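PDB 4K7J: GDSL-like Lipase/Acylhydrolase family protein from Neisseria meningitidis, which probably removes O-acetyl groups from peptidoglycan, acting as an SGNH-family esterase with a catalytic triad. Local coordinates for residues 72-77 against 99-104; 185-190 against 200-205. All coordinates share one frame; numbering follows the deposited sequence.

Contact 1: 72-77 against 99-104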
loop_
_atom_site.group_PDB
_atom_site.type_symbol
_atom_site.label_atom_id
_atom_site.label_comp_id
_atom_site.label_asym_id
_atom_site.label_seq_id
_atom_site.Cartn_x
_atom_site.Cartn_y
_atom_site.Cartn_z
ATOM N N SER A 72 5.405 -9.979 -3.403
ATOM C CA SER A 72 6.312 -10.979 -2.849
ATOM C C SER A 72 6.001 -11.139 -1.365
ATOM O O SER A 72 5.904 -12.254 -0.853
ATOM C CB SER A 72 7.770 -10.585 -3.079
ATOM O OG SER A 72 8.632 -11.338 -2.242
ATOM N N LEU A 73 5.808 -10.009 -0.692
ATOM C CA LEU A 73 5.377 -9.992 0.698
ATOM C C LEU A 73 4.035 -10.723 0.840
ATOM O O LEU A 73 3.837 -11.538 1.757
ATOM C CB LEU A 73 5.250 -8.544 1.177
ATOM C CG LEU A 73 4.996 -8.296 2.661
ATOM C CD1 LEU A 73 6.207 -8.751 3.450
ATOM C CD2 LEU A 73 4.718 -6.814 2.903
ATOM N N ARG A 74 3.121 -10.428 -0.078
ATOM C CA ARG A 74 1.817 -11.078 -0.098
ATOM C C ARG A 74 1.945 -12.595 -0.190
ATOM O O ARG A 74 1.381 -13.314 0.626
ATOM C CB ARG A 74 0.974 -10.529 -1.247
ATOM C CG ARG A 74 -0.455 -11.047 -1.309
ATOM C CD ARG A 74 -1.336 -10.093 -2.109
ATOM N NE ARG A 74 -0.711 -9.674 -3.348
ATOM C CZ ARG A 74 -0.471 -8.414 -3.693
ATOM N NH1 ARG A 74 -0.811 -7.397 -2.909
ATOM N NH2 ARG A 74 0.111 -8.176 -4.841
ATOM N N LYS A 75 2.696 -13.087 -1.163
ATOM C CA LYS A 75 2.759 -14.537 -1.374
ATOM C C LYS A 75 3.423 -15.250 -0.202
ATOM O O LYS A 75 2.997 -16.331 0.208
ATOM C CB LYS A 75 3.481 -14.870 -2.675
ATOM C CG LYS A 75 2.782 -14.340 -3.928
ATOM C CD LYS A 75 1.438 -15.022 -4.158
ATOM C CE LYS A 75 0.700 -14.396 -5.342
ATOM N NZ LYS A 75 1.608 -14.319 -6.526
ATOM N N ARG A 76 4.469 -14.644 0.338
ATOM C CA ARG A 76 5.199 -15.251 1.435
ATOM C C ARG A 76 4.349 -15.333 2.700
ATOM O O ARG A 76 4.186 -16.409 3.284
ATOM C CB ARG A 76 6.474 -14.465 1.711
ATOM C CG ARG A 76 7.122 -14.820 3.024
ATOM C CD ARG A 76 7.976 -16.070 2.923
ATOM N NE ARG A 76 8.889 -16.153 4.054
ATOM C CZ ARG A 76 10.102 -15.611 4.074
ATOM N NH1 ARG A 76 10.565 -14.934 3.022
ATOM N NH2 ARG A 76 10.855 -15.747 5.152
ATOM N N LEU A 77 3.797 -14.201 3.122
ATOM C CA LEU A 77 3.027 -14.176 4.370
ATOM C C LEU A 77 1.679 -14.909 4.281
ATOM O O LEU A 77 1.138 -15.335 5.307
ATOM C CB LEU A 77 2.823 -12.743 4.869
ATOM C CG LEU A 77 4.086 -11.900 5.063
ATOM C CD1 LEU A 77 3.698 -10.548 5.618
ATOM C CD2 LEU A 77 5.131 -12.587 5.967
ATOM N N MET A 99 -1.181 -4.076 -10.649
ATOM C CA MET A 99 -1.702 -4.989 -9.643
ATOM C C MET A 99 -1.316 -6.396 -10.073
ATOM O O MET A 99 -1.673 -6.822 -11.171
ATOM C CB MET A 99 -3.227 -4.915 -9.562
ATOM C CG MET A 99 -3.801 -3.649 -8.962
ATOM S SD MET A 99 -3.811 -3.676 -7.169
ATOM C CE MET A 99 -2.282 -2.785 -6.836
ATOM N N ALA A 100 -0.610 -7.130 -9.218
ATOM C CA ALA A 100 -0.211 -8.490 -9.585
ATOM C C ALA A 100 -1.347 -9.497 -9.413
ATOM O O ALA A 100 -1.420 -10.490 -10.141
ATOM C CB ALA A 100 1.002 -8.925 -8.783
ATOM N N ALA A 101 -2.230 -9.223 -8.454
ATOM C CA ALA A 101 -3.236 -10.192 -8.004
ATOM C C ALA A 101 -4.550 -10.200 -8.798
ATOM O O ALA A 101 -5.336 -11.141 -8.676
ATOM C CB ALA A 101 -3.529 -9.983 -6.520
ATOM N N VAL A 102 -4.802 -9.156 -9.582
ATOM C CA VAL A 102 -5.994 -9.113 -10.429
ATOM C C VAL A 102 -5.735 -8.516 -11.796
ATOM O O VAL A 102 -4.787 -7.754 -11.987
ATOM C CB VAL A 102 -7.141 -8.290 -9.812
ATOM C CG1 VAL A 102 -7.950 -9.131 -8.877
ATOM C CG2 VAL A 102 -6.608 -7.033 -9.141
ATOM N N ARG A 103 -6.615 -8.849 -12.734
ATOM C CA ARG A 103 -6.581 -8.293 -14.078
ATOM C C ARG A 103 -7.878 -7.538 -14.331
ATOM O O ARG A 103 -8.938 -7.959 -13.873
ATOM C CB ARG A 103 -6.400 -9.406 -15.106
ATOM C CG ARG A 103 -5.110 -10.194 -14.912
ATOM C CD ARG A 103 -4.877 -11.213 -16.026
ATOM N NE ARG A 103 -5.700 -12.412 -15.880
ATOM C CZ ARG A 103 -6.874 -12.594 -16.475
ATOM N NH1 ARG A 103 -7.373 -11.650 -17.264
ATOM N NH2 ARG A 103 -7.547 -13.722 -16.280
ATOM N N HIS A 104 -7.785 -6.422 -15.054
ATOM C CA HIS A 104 -8.932 -5.556 -15.301
ATOM C C HIS A 104 -9.363 -5.588 -16.759
ATOM O O HIS A 104 -8.537 -5.545 -17.668
ATOM C CB HIS A 104 -8.602 -4.106 -14.935
ATOM C CG HIS A 104 -8.368 -3.871 -13.475
ATOM N ND1 HIS A 104 -7.142 -4.071 -12.877
ATOM C CD2 HIS A 104 -9.197 -3.427 -12.499
ATOM C CE1 HIS A 104 -7.229 -3.769 -11.593
ATOM N NE2 HIS A 104 -8.461 -3.372 -11.338
#
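With CG anti to the backbone N (chi1 -175°) and a bend further out at chi3 (46°), Arg74 sends its guanidinium from helix 68-81 to the two methyl groups of Ala100 and Ala101. Ala101 CB lies over one face of the flat group, 4.3 Å from Arg74 NE. Ala100 CB sits at its edge, near the guanidinium plane, 4.1 Å from Arg74 NH2. The touch is therefore van der Waals packing of one methyl over the face and one at the edge of the guanidinium, and it is small, with 93 Å² buried in all. The nearest backbones stay well apart, at 9.4 Å between Arg74 CA and Ala101 CA. Helix 68-81 comes after strand 53-60 of the mixed alpha/beta sheet and the short helix 62-65, while Ala100 and Ala101 lie in the loop that leads into strand 102-106, at the edge of an antiparallel sheet. The buried polar end of Arg74 is held from elsewhere. NH1 donates to the carbonyl of Val211, and NH2 forms salt bridges with Asp67 and Asp71. Asp67 also accepts the backbone N-H of Ala100, so one carboxylate ties the arginine and the loop together. Asp71 bridges two side chains of the same helix, with OD1 to Arg74 and OD2 to Lys75.

Contact 2: 185-190 against 200-205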
loop_
_atom_site.group_PDB
_atom_site.type_symbol
_atom_site.label_atom_id
_atom_site.label_comp_id
_atom_site.label_asym_id
_atom_site.label_seq_id
_atom_site.Cartn_x
_atom_site.Cartn_y
_atom_site.Cartn_z
ATOM N N LEU A 185 -15.406 -14.115 -7.572
ATOM C CA LEU A 185 -14.578 -13.713 -8.700
ATOM C C LEU A 185 -14.779 -14.732 -9.824
ATOM O O LEU A 185 -14.916 -15.919 -9.550
ATOM C CB LEU A 185 -13.108 -13.624 -8.277
ATOM C CG LEU A 185 -12.759 -12.396 -7.419
ATOM C CD1 LEU A 185 -11.512 -12.619 -6.597
ATOM C CD2 LEU A 185 -12.565 -11.181 -8.307
ATOM N N PRO A 186 -14.816 -14.280 -11.093
ATOM C CA PRO A 186 -14.679 -12.905 -11.590
ATOM C C PRO A 186 -15.798 -11.987 -11.124
ATOM O O PRO A 186 -16.934 -12.417 -10.952
ATOM C CB PRO A 186 -14.748 -13.067 -13.114
ATOM C CG PRO A 186 -14.385 -14.489 -13.367
ATOM C CD PRO A 186 -14.942 -15.246 -12.199
ATOM N N LEU A 187 -15.454 -10.724 -10.916
ATOM C CA LEU A 187 -16.351 -9.755 -10.328
ATOM C C LEU A 187 -16.688 -8.738 -11.400
ATOM O O LEU A 187 -15.791 -8.099 -11.930
ATOM C CB LEU A 187 -15.632 -9.042 -9.181
ATOM C CG LEU A 187 -16.395 -8.034 -8.339
ATOM C CD1 LEU A 187 -17.534 -8.762 -7.708
ATOM C CD2 LEU A 187 -15.493 -7.457 -7.254
ATOM N N THR A 188 -17.969 -8.584 -11.712
ATOM C CA THR A 188 -18.392 -7.636 -12.743
ATOM C C THR A 188 -19.270 -6.549 -12.144
ATOM O O THR A 188 -20.270 -6.835 -11.504
ATOM C CB THR A 188 -19.121 -8.345 -13.893
ATOM O OG1 THR A 188 -18.206 -9.235 -14.538
ATOM C CG2 THR A 188 -19.632 -7.337 -14.920
ATOM N N ILE A 189 -18.865 -5.300 -12.351
ATOM C CA ILE A 189 -19.552 -4.158 -11.784
ATOM C C ILE A 189 -20.069 -3.272 -12.909
ATOM O O ILE A 189 -19.305 -2.857 -13.790
ATOM C CB ILE A 189 -18.603 -3.340 -10.881
ATOM C CG1 ILE A 189 -18.014 -4.246 -9.795
ATOM C CG2 ILE A 189 -19.332 -2.155 -10.264
ATOM C CD1 ILE A 189 -16.830 -3.637 -9.074
ATOM N N HIS A 190 -21.371 -2.998 -12.867
ATOM C CA HIS A 190 -22.058 -2.253 -13.923
ATOM C C HIS A 190 -22.602 -0.956 -13.351
ATOM O O HIS A 190 -23.214 -0.957 -12.282
ATOM C CB HIS A 190 -23.236 -3.086 -14.476
ATOM C CG HIS A 190 -22.822 -4.203 -15.386
ATOM N ND1 HIS A 190 -23.640 -5.277 -15.673
ATOM C CD2 HIS A 190 -21.678 -4.406 -16.085
ATOM C CE1 HIS A 190 -23.020 -6.091 -16.508
ATOM N NE2 HIS A 190 -21.826 -5.588 -16.770
ATOM N N ILE A 200 -11.048 -1.212 -4.258
ATOM C CA ILE A 200 -12.087 -2.206 -4.071
ATOM C C ILE A 200 -11.498 -3.360 -3.271
ATOM O O ILE A 200 -10.494 -3.949 -3.670
ATOM C CB ILE A 200 -12.545 -2.751 -5.426
ATOM C CG1 ILE A 200 -13.181 -1.644 -6.263
ATOM C CG2 ILE A 200 -13.499 -3.921 -5.243
ATOM C CD1 ILE A 200 -13.590 -2.095 -7.640
ATOM N N ASN A 201 -12.108 -3.672 -2.137
ATOM C CA ASN A 201 -11.576 -4.702 -1.252
ATOM C C ASN A 201 -12.236 -6.022 -1.525
ATOM O O ASN A 201 -13.460 -6.112 -1.539
ATOM C CB ASN A 201 -11.814 -4.357 0.209
ATOM C CG ASN A 201 -11.085 -5.302 1.148
ATOM O OD1 ASN A 201 -10.028 -5.827 0.806
ATOM N ND2 ASN A 201 -11.656 -5.537 2.329
ATOM N N ILE A 202 -11.428 -7.051 -1.733
ATOM C CA ILE A 202 -11.945 -8.378 -2.036
ATOM C C ILE A 202 -11.291 -9.391 -1.090
ATOM O O ILE A 202 -10.101 -9.683 -1.218
ATOM C CB ILE A 202 -11.681 -8.722 -3.512
ATOM C CG1 ILE A 202 -12.272 -7.624 -4.413
ATOM C CG2 ILE A 202 -12.232 -10.099 -3.871
ATOM C CD1 ILE A 202 -11.927 -7.767 -5.877
ATOM N N GLU A 203 -12.076 -9.901 -0.138
ATOM C CA GLU A 203 -11.576 -10.724 0.965
ATOM C C GLU A 203 -12.241 -12.100 0.998
ATOM O O GLU A 203 -13.442 -12.234 0.757
ATOM C CB GLU A 203 -11.827 -10.034 2.318
ATOM C CG GLU A 203 -10.890 -8.901 2.648
ATOM C CD GLU A 203 -11.171 -8.278 4.004
ATOM O OE1 GLU A 203 -12.190 -8.637 4.642
ATOM O OE2 GLU A 203 -10.369 -7.422 4.434
ATOM N N ASN A 204 -11.453 -13.118 1.315
ATOM C CA ASN A 204 -11.958 -14.475 1.468
ATOM C C ASN A 204 -12.530 -14.641 2.882
ATOM O O ASN A 204 -11.858 -14.339 3.870
ATOM C CB ASN A 204 -10.829 -15.472 1.135
ATOM C CG ASN A 204 -10.921 -16.787 1.901
ATOM O OD1 ASN A 204 -12.007 -17.324 2.162
ATOM N ND2 ASN A 204 -9.756 -17.329 2.244
ATOM N N PRO A 205 -13.788 -15.101 2.977
ATOM C CA PRO A 205 -14.535 -15.261 4.236
ATOM C C PRO A 205 -13.873 -16.198 5.257
ATOM O O PRO A 205 -14.140 -16.070 6.453
ATOM C CB PRO A 205 -15.869 -15.859 3.773
ATOM C CG PRO A 205 -15.566 -16.489 2.442
ATOM C CD PRO A 205 -14.565 -15.570 1.816
#
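Ile200 opens the contact by reaching toward Ile189, and the two side chains meet tip to tip, with Ile200 CD1 3.9 Å from Ile189 CD1. The next residue, Asn201, turns to the other side of the strand. Its ND2 donates to Glu203 OE2 at 3.1 Å, in an almost straight bond (177°). The acceptor lies in the amide plane of Asn201, but the donor stands above the carboxylate plane of Glu203, 74° out of it.

Ile202 carries the largest share of the packing and uses both of its branches. CG1 stands anti to the carbonyl carbon (chi1 -55°), and this sends CD1 to the end of Leu187, 3.8 Å from Leu187 CD2. The CG2 methyl serves the other neighbour, 3.8 Å from Leu185 CD1, and here the two side chains cross obliquely. Such layered packing is that of a beta sandwich. Strand 187-191 belongs to one five-stranded antiparallel sheet and strand 195-203 to another, and their facing side chains pack against each other between the sheets. Alternate residues, Leu185, Leu187 and Ile189 on one side and Ile200 and Ile202 on the other, point inward. All five are buried. Val149 and Leu151 of strand 147-155 extend the apolar layer, touching Leu187 and Ile189 respectively, and Ile86 touches Ile202.

Glu203, again on the far face, is buried. Its OE2 also forms a salt bridge with Arg55 of strand 53-60, so the same oxygen accepts the Asn201 amide N-H and pairs with the Arg55 guanidinium through its NE. That pairing would probably stabilise the carboxylate as an anion. At Asn204 the strand has ended. The Asn204 side chain makes two bonds to main chain: OD1 accepts from Ala206 N, an Asx turn, and ND2 donates to the carbonyl of Asp83.

From the N terminus, the chain runs through strand 53-60 of the mixed sheet into helix 68-81. Contact 1 then closes a loop of 21 residues back onto that helix, just before strand 102-106 starts. The chain goes on to build two antiparallel sheets. Contact 2 has nine residues between its segments, and the chain crosses from one sheet to the other in the short link between strands 187-191 and 195-203. Strand 208-215 then rejoins the mixed sheet. The contacts follow in series and neither nest nor cross. The centres of contacts 1 and 2 are about 15 Å apart. Both reach the sheet that holds 102-106 and 187-191: contact 1 packs the loop leading into its edge strand against helix 68-81, and contact 2 packs it against its partner sheet.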